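Local coordinates for protein five-membered-cyclitol-phosphate synthase (Streptomyces citricolor, PDB 6K96) that belongs to the myo-inositol-1-phosphate synthase family and binds nicotinamide-adenine-dinucleotide in a Rossmann-type domain, at residues 3-8 with 303-308; 149-154 with 175-180; 160-165 with 180-185; 317-322 with 342-347. One frame throughout, in Å; residues are numbered along the deposited sequence.

Overall arrangement
Contacts 1 and 2 are buried and involve the parallel sheet of the Rossmann-type domain: contact 1 packs helix 292-313 on strand 5-10, contact 2 pairs strands 153-156 and 179-180. Contacts 3 and 4 are partly buried: contact 3 joins two loops that follow strands of the sheet, contact 4 a loop and helix 338-353. Contact 1 is essentially aliphatic packing, contact 2 adds backbone hydrogen bonds, contact 3 turns on a carboxylate gripped by amides and an arginine, and contact 4 rests on alanine methyls and a tyrosine face. Contacts 2 and 3 share Ile180. Helix 292-313 touches the other three contacts: Ala307 meets Pro178, Leu303 Leu184, and Ile306 Tyr345. Backbone bonds from Gly317 tie contact 4 to contact 2.

Contact 1: 3-8 with 303-308; sequences ESIRLA and LIRIAA
Ile5 turns CG1 anti to its carbonyl carbon (chi1 -60°) and extends to CD1 (chi2 168°), which carries the branch from strand 5-8 to helix 303-308. Ile304 holds CG1 between its backbone N and carbonyl carbon (chi1 56°), which leaves CG2 anti to the carbonyl carbon as the branch that meets Leu7. Ile5 CG1 packs on Ala308 CB at 3.6 Å. One turn back, Ile5 CD1 lies 3.7 Å from Ile304 O, a carbonyl already hydrogen-bonded to Ala308 N. The same methyl meets Arg305 CG at 3.8 Å, the side chains crossing at about a right angle. The Arg305 guanidinium leads away, with NH2 hydrogen-bonded to Arg44 O and NE to Ile50 O. Leu7 and Ile304 also cross at about a right angle, with Leu7 CD1 3.8 Å from Ile304 CG2 and Leu7 CD2 4.0 Å from Ile304 CD1. Strand 5-10 lies between strands 55-62 and 127-130 in the parallel sheet; Leu19 of helix 14-31 touches Leu7 and Ile304, and Val127 touches Leu7 and Ala308.

Contact 2: 149-154 with 175-180; sequences EAKVAF and AGVPLI
Phe154 bonds through both its N and O to the backbone on either side of Leu179, a parallel bridge in which Phe154 N gives to Pro178 O (3.1 Å) and Ile180 N gives to Phe154 O (2.8 Å). Both bonds are nearly straight, at 162° and 163°. The strands belong to a beta-alpha-beta unit of the Rossmann-type domain, linked by helix 166-174. Phe154 and Leu179 lie side by side and point the same way, each with CG anti to its backbone N, and Leu179 CD1 touches Phe154 CB at 3.7 Å. Phe172 of the linking helix packs on both. Ala153 CB sits against the Pro178 ring, 3.5 Å from CD. Farther back, the two Val177 methyls rest on successive residues leading into strand 153-156: CG1 lies 3.6 Å from Val152 O, while CG2 is 3.9 Å from Lys151 CA. Lys151 and Gly176 each close the preceding helix with a Schellman motif. Pro178 O takes a second, weaker approach from Ala153 CA, a CA-H...O contact of 3.3 Å.

Contact 3: 160-165 with 180-185; sequences ELVART and IGDDLA. With NAD (nicotinamide-adenine-dinucleotide), chain G.
Arg164 and Asp182 meet obliquely, guanidinium and carboxylate planes 65° apart. Asp182 CG stands anti to its carbonyl carbon (chi1 -52°), which brings it to 3.5 Å from Ala163 N. Arg164 NE gives to the anti lone pair of Asp182 OD2 at 2.9 Å, a salt bridge lying close to the guanidinium plane. From above the carboxylate plane the same oxygen takes Val162 N at 3.3 Å, in an almost straight bond (174°). Asp182 OD1 offers its syn lone pair to Ala163 N at 2.9 Å and accepts from Asn156 ND2, which fixes the rotation of the buried carboxylate. The amides come from a type I turn, Val162 to Thr165, that leads into helix 166-174; both segments are loops following parallel strands of the Rossmann-type domain. Leu161 CD1 lies over the centre of one guanidinium face, 3.5 Å above its plane, and Arg164 NH2 hydrogen-bonds to Pro159 O. A cis peptide precedes Asp182. Farther along, Leu184 of the NAD pocket brings its O to 3.3 Å from NAD C5N.

Contact 4: 317-322 with 342-347; sequences GFSAAA and AEAYRQ
Tyr345 of helix 338-353 lays its ring against the methyl of Ala321, a CH-pi contact that docks the 3-10 segment beginning at Ala320 on the helix. Tyr345 CB leaves the flank of the helix, and chi1 of -94° places CG under that methyl. From there the six ring carbons lie beneath it at 3.7 to 4.0 Å from Ala321 CB, which stands 3.6 Å from the ring centroid and 5° off the normal. Tyr345 CE2 is nearest to the methyl among the ring atoms, and it also comes within 3.3 Å of Ala321 O. CZ lies 3.5 Å from that same Ala321 O. At the tip, Tyr345 OH makes a weak hydrogen bond to Asp302 OD1. Ile306 of helix 292-313 touches both Ala321 and Tyr345. One residue back, Ala344 CB packs 3.9 Å from Ala320 CB. Just ahead of the 3-10 segment, Ser319 forms an ST turn: its OG accepts from Ala321 N at 3.2 Å, and Ala344 CB sits 3.5 Å from this same Ala321 N.

Contact 1: 3-8 with 303-308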
loop_
_atom_site.group_PDB
_atom_site.type_symbol
_atom_site.label_atom_id
_atom_site.label_comp_id
_atom_site.label_asym_id
_atom_site.label_seq_id
_atom_site.Cartn_x
_atom_site.Cartn_y
_atom_site.Cartn_z
ATOM N N GLU B 3 -38.619 -22.579 9.775
ATOM C CA GLU B 3 -39.214 -23.346 8.622
ATOM C C GLU B 3 -38.365 -23.147 7.353
ATOM O O GLU B 3 -38.424 -22.066 6.737
ATOM C CB GLU B 3 -40.673 -22.956 8.404
ATOM C CG GLU B 3 -41.150 -23.038 6.949
ATOM C CD GLU B 3 -41.561 -24.381 6.352
ATOM O OE1 GLU B 3 -40.928 -25.419 6.686
ATOM O OE2 GLU B 3 -42.529 -24.375 5.513
ATOM N N SER B 4 -37.648 -24.199 6.965
ATOM C CA SER B 4 -36.448 -24.159 6.093
ATOM C C SER B 4 -36.871 -23.896 4.638
ATOM O O SER B 4 -37.900 -24.459 4.208
ATOM C CB SER B 4 -35.668 -25.444 6.272
ATOM O OG SER B 4 -34.380 -25.368 5.683
ATOM N N ILE B 5 -36.125 -23.045 3.924
ATOM C CA ILE B 5 -36.278 -22.797 2.455
ATOM C C ILE B 5 -35.836 -24.032 1.657
ATOM O O ILE B 5 -34.664 -24.434 1.782
ATOM C CB ILE B 5 -35.434 -21.615 1.951
ATOM C CG1 ILE B 5 -35.760 -20.275 2.616
ATOM C CG2 ILE B 5 -35.566 -21.538 0.448
ATOM C CD1 ILE B 5 -34.715 -19.189 2.315
ATOM N N ARG B 6 -36.716 -24.552 0.807
ATOM C CA ARG B 6 -36.395 -25.608 -0.179
ATOM C C ARG B 6 -35.852 -24.906 -1.448
ATOM O O ARG B 6 -36.634 -24.252 -2.207
ATOM C CB ARG B 6 -37.632 -26.505 -0.362
ATOM C CG ARG B 6 -38.117 -27.188 0.914
ATOM C CD ARG B 6 -39.511 -27.799 0.838
ATOM N NE ARG B 6 -40.574 -26.817 0.599
ATOM C CZ ARG B 6 -41.337 -26.190 1.515
ATOM N NH1 ARG B 6 -41.170 -26.393 2.815
ATOM N NH2 ARG B 6 -42.261 -25.322 1.122
ATOM N N LEU B 7 -34.535 -24.990 -1.659
ATOM C CA LEU B 7 -33.800 -24.051 -2.534
ATOM C C LEU B 7 -33.199 -24.825 -3.703
ATOM O O LEU B 7 -32.514 -25.823 -3.478
ATOM C CB LEU B 7 -32.731 -23.306 -1.728
ATOM C CG LEU B 7 -31.906 -22.282 -2.513
ATOM C CD1 LEU B 7 -32.716 -21.040 -2.826
ATOM C CD2 LEU B 7 -30.636 -21.923 -1.757
ATOM N N ALA B 8 -33.518 -24.359 -4.912
ATOM C CA ALA B 8 -33.113 -24.971 -6.193
ATOM C C ALA B 8 -32.053 -24.063 -6.810
ATOM O O ALA B 8 -32.122 -22.835 -6.564
ATOM C CB ALA B 8 -34.297 -25.150 -7.096
ATOM N N LEU B 303 -31.470 -12.091 -0.501
ATOM C CA LEU B 303 -32.435 -12.224 -1.623
ATOM C C LEU B 303 -33.222 -13.545 -1.523
ATOM O O LEU B 303 -34.431 -13.505 -1.756
ATOM C CB LEU B 303 -31.692 -12.133 -2.968
ATOM C CG LEU B 303 -31.013 -10.803 -3.267
ATOM C CD1 LEU B 303 -30.416 -10.843 -4.649
ATOM C CD2 LEU B 303 -31.972 -9.638 -3.150
ATOM N N ILE B 304 -32.583 -14.681 -1.254
ATOM C CA ILE B 304 -33.327 -15.975 -1.268
ATOM C C ILE B 304 -34.348 -15.976 -0.137
ATOM O O ILE B 304 -35.394 -16.624 -0.290
ATOM C CB ILE B 304 -32.458 -17.234 -1.199
ATOM C CG1 ILE B 304 -31.556 -17.226 0.034
ATOM C CG2 ILE B 304 -31.701 -17.430 -2.498
ATOM C CD1 ILE B 304 -30.612 -18.389 0.073
ATOM N N ARG B 305 -34.061 -15.308 0.975
ATOM C CA ARG B 305 -35.019 -15.277 2.103
ATOM C C ARG B 305 -36.097 -14.249 1.747
ATOM O O ARG B 305 -37.275 -14.469 2.155
ATOM C CB ARG B 305 -34.367 -14.934 3.442
ATOM C CG ARG B 305 -33.558 -16.043 4.097
ATOM C CD ARG B 305 -32.234 -15.525 4.649
ATOM N NE ARG B 305 -32.219 -14.871 5.945
ATOM C CZ ARG B 305 -31.350 -13.924 6.335
ATOM N NH1 ARG B 305 -30.400 -13.458 5.550
ATOM N NH2 ARG B 305 -31.418 -13.431 7.542
ATOM N N ILE B 306 -35.736 -13.167 1.041
ATOM C CA ILE B 306 -36.752 -12.159 0.647
ATOM C C ILE B 306 -37.749 -12.894 -0.233
ATOM O O ILE B 306 -38.963 -12.756 0.001
ATOM C CB ILE B 306 -36.163 -10.918 -0.022
ATOM C CG1 ILE B 306 -35.173 -10.170 0.861
ATOM C CG2 ILE B 306 -37.295 -9.991 -0.417
ATOM C CD1 ILE B 306 -34.311 -9.187 0.076
ATOM N N ALA B 307 -37.211 -13.716 -1.131
ATOM C CA ALA B 307 -37.925 -14.585 -2.094
ATOM C C ALA B 307 -38.901 -15.501 -1.362
ATOM O O ALA B 307 -40.123 -15.346 -1.565
ATOM C CB ALA B 307 -36.916 -15.390 -2.879
ATOM N N ALA B 308 -38.389 -16.451 -0.573
ATOM C CA ALA B 308 -39.188 -17.520 0.077
ATOM C C ALA B 308 -40.279 -16.904 0.948
ATOM O O ALA B 308 -41.445 -17.299 0.764
ATOM C CB ALA B 308 -38.311 -18.478 0.831
#

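Contact 2: 149-154 with 175-180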
loop_
_atom_site.group_PDB
_atom_site.type_symbol
_atom_site.label_atom_id
_atom_site.label_comp_id
_atom_site.label_asym_id
_atom_site.label_seq_id
_atom_site.Cartn_x
_atom_site.Cartn_y
_atom_site.Cartn_z
ATOM N N GLU B 149 -43.648 -21.426 -14.591
ATOM C CA GLU B 149 -44.604 -22.495 -14.982
ATOM C C GLU B 149 -44.941 -23.361 -13.770
ATOM O O GLU B 149 -46.124 -23.701 -13.608
ATOM C CB GLU B 149 -44.008 -23.325 -16.124
ATOM C CG GLU B 149 -44.956 -24.373 -16.691
ATOM C CD GLU B 149 -44.553 -24.957 -18.046
ATOM O OE1 GLU B 149 -44.054 -24.207 -18.930
ATOM O OE2 GLU B 149 -44.731 -26.180 -18.232
ATOM N N ALA B 150 -43.930 -23.651 -12.943
ATOM C CA ALA B 150 -44.000 -24.519 -11.732
ATOM C C ALA B 150 -44.296 -23.725 -10.448
ATOM O O ALA B 150 -44.263 -24.346 -9.348
ATOM C CB ALA B 150 -42.692 -25.265 -11.590
ATOM N N LYS B 151 -44.545 -22.417 -10.563
ATOM C CA LYS B 151 -44.954 -21.485 -9.465
ATOM C C LYS B 151 -43.815 -21.307 -8.444
ATOM O O LYS B 151 -44.105 -21.060 -7.265
ATOM C CB LYS B 151 -46.240 -21.978 -8.785
ATOM C CG LYS B 151 -47.440 -22.227 -9.708
ATOM C CD LYS B 151 -48.246 -20.989 -10.037
ATOM C CE LYS B 151 -49.057 -21.116 -11.307
ATOM N NZ LYS B 151 -48.335 -20.545 -12.474
ATOM N N VAL B 152 -42.558 -21.410 -8.868
ATOM C CA VAL B 152 -41.388 -21.288 -7.953
ATOM C C VAL B 152 -40.755 -19.880 -8.097
ATOM O O VAL B 152 -40.522 -19.408 -9.239
ATOM C CB VAL B 152 -40.421 -22.449 -8.238
ATOM C CG1 VAL B 152 -39.046 -22.197 -7.624
ATOM C CG2 VAL B 152 -40.986 -23.786 -7.771
ATOM N N ALA B 153 -40.514 -19.192 -6.979
ATOM C CA ALA B 153 -39.859 -17.853 -6.934
ATOM C C ALA B 153 -38.510 -17.905 -7.690
ATOM O O ALA B 153 -37.804 -18.934 -7.598
ATOM C CB ALA B 153 -39.675 -17.389 -5.491
ATOM N N PHE B 154 -38.154 -16.831 -8.394
ATOM C CA PHE B 154 -36.897 -16.741 -9.179
ATOM C C PHE B 154 -35.987 -15.618 -8.664
ATOM O O PHE B 154 -36.455 -14.461 -8.537
ATOM C CB PHE B 154 -37.205 -16.411 -10.633
ATOM C CG PHE B 154 -36.063 -16.677 -11.570
ATOM C CD1 PHE B 154 -35.712 -17.977 -11.893
ATOM C CD2 PHE B 154 -35.379 -15.633 -12.167
ATOM C CE1 PHE B 154 -34.700 -18.226 -12.813
ATOM C CE2 PHE B 154 -34.335 -15.889 -13.047
ATOM C CZ PHE B 154 -34.002 -17.180 -13.376
ATOM N N ALA B 175 -49.271 -14.003 -11.065
ATOM C CA ALA B 175 -49.282 -15.440 -10.693
ATOM C C ALA B 175 -49.030 -15.647 -9.190
ATOM O O ALA B 175 -48.931 -16.818 -8.785
ATOM C CB ALA B 175 -48.249 -16.174 -11.512
ATOM N N GLY B 176 -48.922 -14.563 -8.413
ATOM C CA GLY B 176 -48.535 -14.591 -6.985
ATOM C C GLY B 176 -47.123 -15.114 -6.740
ATOM O O GLY B 176 -46.908 -15.680 -5.678
ATOM N N VAL B 177 -46.194 -14.933 -7.674
ATOM C CA VAL B 177 -44.833 -15.539 -7.612
ATOM C C VAL B 177 -43.827 -14.395 -7.559
ATOM O O VAL B 177 -43.916 -13.457 -8.368
ATOM C CB VAL B 177 -44.537 -16.485 -8.798
ATOM C CG1 VAL B 177 -43.114 -17.003 -8.780
ATOM C CG2 VAL B 177 -45.491 -17.664 -8.859
ATOM N N PRO B 178 -42.845 -14.445 -6.609
ATOM C CA PRO B 178 -41.809 -13.425 -6.506
ATOM C C PRO B 178 -40.788 -13.602 -7.629
ATOM O O PRO B 178 -40.424 -14.720 -7.944
ATOM C CB PRO B 178 -41.147 -13.653 -5.136
ATOM C CG PRO B 178 -41.932 -14.767 -4.470
ATOM C CD PRO B 178 -42.671 -15.488 -5.583
ATOM N N LEU B 179 -40.349 -12.473 -8.181
ATOM C CA LEU B 179 -39.252 -12.389 -9.177
ATOM C C LEU B 179 -38.259 -11.329 -8.681
ATOM O O LEU B 179 -38.630 -10.140 -8.621
ATOM C CB LEU B 179 -39.845 -12.042 -10.554
ATOM C CG LEU B 179 -38.848 -11.860 -11.709
ATOM C CD1 LEU B 179 -38.231 -13.190 -12.138
ATOM C CD2 LEU B 179 -39.516 -11.198 -12.915
ATOM N N ILE B 180 -37.039 -11.741 -8.337
ATOM C CA ILE B 180 -36.058 -10.887 -7.607
ATOM C C ILE B 180 -34.832 -10.705 -8.491
ATOM O O ILE B 180 -34.143 -11.693 -8.776
ATOM C CB ILE B 180 -35.719 -11.503 -6.235
ATOM C CG1 ILE B 180 -37.005 -11.838 -5.469
ATOM C CG2 ILE B 180 -34.778 -10.612 -5.438
ATOM C CD1 ILE B 180 -37.905 -10.654 -5.175
#

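Contact 3: 160-165 with 180-185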
loop_
_atom_site.group_PDB
_atom_site.type_symbol
_atom_site.label_atom_id
_atom_site.label_comp_id
_atom_site.label_asym_id
_atom_site.label_seq_id
_atom_site.Cartn_x
_atom_site.Cartn_y
_atom_site.Cartn_z
ATOM N N GLU B 160 -28.236 -10.169 -16.731
ATOM C CA GLU B 160 -29.247 -10.473 -17.770
ATOM C C GLU B 160 -30.584 -9.842 -17.387
ATOM O O GLU B 160 -30.895 -9.778 -16.216
ATOM C CB GLU B 160 -29.349 -11.971 -18.050
ATOM C CG GLU B 160 -28.274 -12.455 -18.994
ATOM C CD GLU B 160 -26.852 -11.970 -18.736
ATOM O OE1 GLU B 160 -26.345 -11.126 -19.553
ATOM O OE2 GLU B 160 -26.262 -12.421 -17.722
ATOM N N LEU B 161 -31.325 -9.405 -18.416
ATOM C CA LEU B 161 -32.694 -8.850 -18.311
ATOM C C LEU B 161 -33.650 -9.988 -17.944
ATOM O O LEU B 161 -33.746 -10.922 -18.787
ATOM C CB LEU B 161 -33.052 -8.199 -19.657
ATOM C CG LEU B 161 -33.671 -6.805 -19.528
ATOM C CD1 LEU B 161 -32.615 -5.753 -19.222
ATOM C CD2 LEU B 161 -34.458 -6.404 -20.755
ATOM N N VAL B 162 -34.242 -9.948 -16.731
ATOM C CA VAL B 162 -35.326 -10.868 -16.271
ATOM C C VAL B 162 -36.368 -10.060 -15.492
ATOM O O VAL B 162 -37.462 -9.805 -16.007
ATOM C CB VAL B 162 -34.812 -12.050 -15.428
ATOM C CG1 VAL B 162 -35.909 -13.080 -15.174
ATOM C CG2 VAL B 162 -33.616 -12.726 -16.054
ATOM N N ALA B 163 -36.061 -9.652 -14.266
ATOM C CA ALA B 163 -36.975 -8.790 -13.479
ATOM C C ALA B 163 -37.174 -7.502 -14.258
ATOM O O ALA B 163 -38.164 -6.857 -14.043
ATOM C CB ALA B 163 -36.462 -8.519 -12.098
ATOM N N ARG B 164 -36.274 -7.161 -15.174
ATOM C CA ARG B 164 -36.356 -5.830 -15.830
ATOM C C ARG B 164 -37.211 -5.877 -17.111
ATOM O O ARG B 164 -37.521 -4.762 -17.626
ATOM C CB ARG B 164 -34.959 -5.256 -16.087
ATOM C CG ARG B 164 -34.492 -4.303 -14.985
ATOM C CD ARG B 164 -33.027 -3.956 -15.071
ATOM N NE ARG B 164 -32.323 -5.170 -15.412
ATOM C CZ ARG B 164 -31.158 -5.230 -16.015
ATOM N NH1 ARG B 164 -30.537 -4.114 -16.336
ATOM N NH2 ARG B 164 -30.589 -6.411 -16.253
ATOM N N THR B 165 -37.544 -7.073 -17.640
ATOM C CA THR B 165 -38.482 -7.198 -18.793
ATOM C C THR B 165 -39.908 -7.052 -18.243
ATOM O O THR B 165 -40.441 -7.976 -17.630
ATOM C CB THR B 165 -38.281 -8.441 -19.690
ATOM O OG1 THR B 165 -39.398 -9.314 -19.489
ATOM C CG2 THR B 165 -36.954 -9.171 -19.511
ATOM N N ILE B 180 -37.039 -11.741 -8.337
ATOM C CA ILE B 180 -36.058 -10.887 -7.607
ATOM C C ILE B 180 -34.832 -10.705 -8.491
ATOM O O ILE B 180 -34.143 -11.693 -8.776
ATOM C CB ILE B 180 -35.719 -11.503 -6.235
ATOM C CG1 ILE B 180 -37.005 -11.838 -5.469
ATOM C CG2 ILE B 180 -34.778 -10.612 -5.438
ATOM C CD1 ILE B 180 -37.905 -10.654 -5.175
ATOM N N GLY B 181 -34.594 -9.474 -8.908
ATOM C CA GLY B 181 -33.535 -9.168 -9.868
ATOM C C GLY B 181 -33.571 -7.709 -10.268
ATOM O O GLY B 181 -34.492 -7.020 -9.866
ATOM N N ASP B 182 -32.538 -7.271 -11.000
ATOM C CA ASP B 182 -31.467 -8.161 -11.452
ATOM C C ASP B 182 -30.073 -7.715 -10.960
ATOM O O ASP B 182 -29.873 -6.542 -10.653
ATOM C CB ASP B 182 -31.417 -8.227 -12.983
ATOM C CG ASP B 182 -32.750 -8.562 -13.604
ATOM O OD1 ASP B 182 -33.353 -9.542 -13.157
ATOM O OD2 ASP B 182 -33.199 -7.807 -14.478
ATOM N N ASP B 183 -29.142 -8.662 -10.903
ATOM C CA ASP B 183 -27.675 -8.425 -10.842
ATOM C C ASP B 183 -27.227 -8.113 -9.413
ATOM O O ASP B 183 -27.459 -6.950 -9.018
ATOM C CB ASP B 183 -27.280 -7.298 -11.797
ATOM C CG ASP B 183 -25.805 -7.297 -12.124
ATOM O OD1 ASP B 183 -25.090 -8.247 -11.691
ATOM O OD2 ASP B 183 -25.380 -6.354 -12.833
ATOM N N LEU B 184 -26.579 -9.075 -8.725
ATOM C CA LEU B 184 -26.059 -8.881 -7.326
ATOM C C LEU B 184 -25.115 -7.687 -7.259
ATOM O O LEU B 184 -24.120 -7.678 -8.033
ATOM C CB LEU B 184 -25.265 -10.083 -6.816
ATOM C CG LEU B 184 -25.972 -11.424 -6.827
ATOM C CD1 LEU B 184 -25.112 -12.442 -6.105
ATOM C CD2 LEU B 184 -27.356 -11.317 -6.216
ATOM N N ALA B 185 -25.374 -6.770 -6.322
ATOM C CA ALA B 185 -24.379 -5.791 -5.806
ATOM C C ALA B 185 -23.549 -6.435 -4.683
ATOM O O ALA B 185 -24.106 -6.743 -3.602
ATOM C CB ALA B 185 -25.115 -4.582 -5.319
HETATM P PA NAD G . -19.210 -19.900 -11.436
HETATM O O1A NAD G . -18.508 -19.764 -12.732
HETATM O O2A NAD G . -18.364 -20.375 -10.286
HETATM O O5B NAD G . -20.559 -20.715 -11.496
HETATM C C5B NAD G . -21.087 -20.914 -12.828
HETATM C C4B NAD G . -21.713 -22.281 -12.907
HETATM O O4B NAD G . -22.726 -22.378 -13.964
HETATM C C3B NAD G . -20.698 -23.386 -13.215
HETATM O O3B NAD G . -20.973 -24.497 -12.371
HETATM C C2B NAD G . -21.032 -23.729 -14.665
HETATM O O2B NAD G . -20.443 -24.980 -14.875
HETATM C C1B NAD G . -22.559 -23.650 -14.574
HETATM N N9A NAD G . -23.312 -23.645 -15.813
HETATM C C8A NAD G . -22.839 -23.149 -17.003
HETATM N N7A NAD G . -23.737 -23.164 -17.960
HETATM C C5A NAD G . -24.886 -23.671 -17.363
HETATM C C6A NAD G . -26.176 -23.917 -17.876
HETATM N N6A NAD G . -26.516 -23.643 -19.130
HETATM N N1A NAD G . -27.121 -24.388 -17.016
HETATM C C2A NAD G . -26.739 -24.649 -15.752
HETATM N N3A NAD G . -25.553 -24.472 -15.175
HETATM C C4A NAD G . -24.647 -23.963 -16.032
HETATM O O3 NAD G . -19.787 -18.469 -11.065
HETATM P PN NAD G . -20.000 -17.793 -9.621
HETATM O O1N NAD G . -20.802 -18.730 -8.802
HETATM O O2N NAD G . -18.629 -17.317 -9.250
HETATM O O5D NAD G . -20.932 -16.541 -10.023
HETATM C C5D NAD G . -22.251 -16.839 -10.642
HETATM C C4D NAD G . -22.806 -15.590 -11.261
HETATM O O4D NAD G . -23.071 -14.575 -10.265
HETATM C C3D NAD G . -21.853 -14.957 -12.285
HETATM O O3D NAD G . -22.645 -14.449 -13.337
HETATM C C2D NAD G . -21.308 -13.745 -11.536
HETATM O O2D NAD G . -20.942 -12.625 -12.321
HETATM C C1D NAD G . -22.532 -13.327 -10.724
HETATM N N1N NAD G . -22.117 -12.403 -9.626
HETATM C C2N NAD G . -21.031 -12.782 -8.767
HETATM C C3N NAD G . -20.481 -11.892 -7.860
HETATM C C7N NAD G . -19.362 -12.383 -6.960
HETATM O O7N NAD G . -19.056 -13.569 -6.962
HETATM N N7N NAD G . -18.733 -11.493 -6.197
HETATM C C4N NAD G . -20.997 -10.597 -7.839
HETATM C C5N NAD G . -22.157 -10.296 -8.544
HETATM C C6N NAD G . -22.648 -11.176 -9.490
#

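Contact 4: 317-322 with 342-347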
loop_
_atom_site.group_PDB
_atom_site.type_symbol
_atom_site.label_atom_id
_atom_site.label_comp_id
_atom_site.label_asym_id
_atom_site.label_seq_id
_atom_site.Cartn_x
_atom_site.Cartn_y
_atom_site.Cartn_z
ATOM N N GLY B 317 -44.191 -10.731 -7.682
ATOM C CA GLY B 317 -43.501 -9.611 -8.326
ATOM C C GLY B 317 -42.221 -9.276 -7.590
ATOM O O GLY B 317 -41.657 -10.135 -6.887
ATOM N N PHE B 318 -41.768 -8.052 -7.799
ATOM C CA PHE B 318 -40.502 -7.543 -7.229
ATOM C C PHE B 318 -40.758 -7.072 -5.786
ATOM O O PHE B 318 -41.793 -6.431 -5.521
ATOM C CB PHE B 318 -39.928 -6.445 -8.126
ATOM C CG PHE B 318 -38.602 -5.965 -7.611
ATOM C CD1 PHE B 318 -37.492 -6.784 -7.678
ATOM C CD2 PHE B 318 -38.495 -4.733 -6.981
ATOM C CE1 PHE B 318 -36.278 -6.345 -7.167
ATOM C CE2 PHE B 318 -37.285 -4.305 -6.454
ATOM C CZ PHE B 318 -36.173 -5.099 -6.572
ATOM N N SER B 319 -39.852 -7.410 -4.866
ATOM C CA SER B 319 -39.886 -6.862 -3.487
ATOM C C SER B 319 -38.904 -5.694 -3.415
ATOM O O SER B 319 -37.742 -5.841 -3.896
ATOM C CB SER B 319 -39.601 -7.870 -2.413
ATOM O OG SER B 319 -39.528 -7.200 -1.158
ATOM N N ALA B 320 -39.345 -4.587 -2.823
ATOM C CA ALA B 320 -38.479 -3.412 -2.625
ATOM C C ALA B 320 -37.388 -3.731 -1.572
ATOM O O ALA B 320 -36.348 -3.081 -1.589
ATOM C CB ALA B 320 -39.345 -2.230 -2.290
ATOM N N ALA B 321 -37.553 -4.752 -0.731
ATOM C CA ALA B 321 -36.524 -5.127 0.262
ATOM C C ALA B 321 -35.251 -5.561 -0.456
ATOM O O ALA B 321 -34.241 -5.719 0.195
ATOM C CB ALA B 321 -37.007 -6.250 1.148
ATOM N N ALA B 322 -35.315 -5.871 -1.748
ATOM C CA ALA B 322 -34.166 -6.451 -2.483
ATOM C C ALA B 322 -33.291 -5.338 -3.036
ATOM O O ALA B 322 -32.224 -5.658 -3.575
ATOM C CB ALA B 322 -34.655 -7.330 -3.588
ATOM N N ALA B 342 -36.777 -0.378 3.740
ATOM C CA ALA B 342 -37.179 -0.591 5.155
ATOM C C ALA B 342 -38.673 -0.966 5.290
ATOM O O ALA B 342 -38.951 -1.966 5.959
ATOM C CB ALA B 342 -36.824 0.647 5.942
ATOM N N GLU B 343 -39.588 -0.211 4.668
ATOM C CA GLU B 343 -41.070 -0.429 4.690
ATOM C C GLU B 343 -41.368 -1.871 4.248
ATOM O O GLU B 343 -42.105 -2.576 4.951
ATOM C CB GLU B 343 -41.756 0.585 3.771
ATOM C CG GLU B 343 -43.261 0.715 3.946
ATOM C CD GLU B 343 -43.958 1.781 3.091
ATOM O OE1 GLU B 343 -44.785 2.581 3.657
ATOM O OE2 GLU B 343 -43.706 1.816 1.854
ATOM N N ALA B 344 -40.754 -2.303 3.148
ATOM C CA ALA B 344 -40.861 -3.663 2.577
ATOM C C ALA B 344 -40.308 -4.732 3.545
ATOM O O ALA B 344 -40.935 -5.765 3.668
ATOM C CB ALA B 344 -40.195 -3.657 1.226
ATOM N N TYR B 345 -39.166 -4.526 4.206
ATOM C CA TYR B 345 -38.585 -5.481 5.214
ATOM C C TYR B 345 -39.521 -5.634 6.422
ATOM O O TYR B 345 -39.847 -6.749 6.850
ATOM C CB TYR B 345 -37.207 -5.033 5.729
ATOM C CG TYR B 345 -36.069 -5.649 4.963
ATOM C CD1 TYR B 345 -35.937 -7.034 4.917
ATOM C CD2 TYR B 345 -35.175 -4.872 4.238
ATOM C CE1 TYR B 345 -34.933 -7.637 4.189
ATOM C CE2 TYR B 345 -34.175 -5.462 3.475
ATOM C CZ TYR B 345 -34.033 -6.846 3.490
ATOM O OH TYR B 345 -33.037 -7.471 2.799
ATOM N N ARG B 346 -39.934 -4.499 6.967
ATOM C CA ARG B 346 -40.796 -4.401 8.184
ATOM C C ARG B 346 -42.165 -5.039 7.882
ATOM O O ARG B 346 -42.597 -5.893 8.697
ATOM C CB ARG B 346 -40.828 -2.927 8.593
ATOM C CG ARG B 346 -41.603 -2.609 9.853
ATOM C CD ARG B 346 -41.830 -1.107 9.933
ATOM N NE ARG B 346 -42.485 -0.560 8.754
ATOM C CZ ARG B 346 -43.771 -0.764 8.403
ATOM N NH1 ARG B 346 -44.599 -1.524 9.120
ATOM N NH2 ARG B 346 -44.215 -0.190 7.299
ATOM N N GLN B 347 -42.784 -4.691 6.737
ATOM C CA GLN B 347 -44.083 -5.278 6.311
ATOM C C GLN B 347 -43.903 -6.789 6.091
ATOM O O GLN B 347 -44.750 -7.556 6.553
ATOM C CB GLN B 347 -44.652 -4.537 5.095
ATOM C CG GLN B 347 -45.241 -3.164 5.432
ATOM C CD GLN B 347 -45.839 -2.459 4.232
ATOM O OE1 GLN B 347 -46.013 -1.238 4.239
ATOM N NE2 GLN B 347 -46.158 -3.216 3.185
#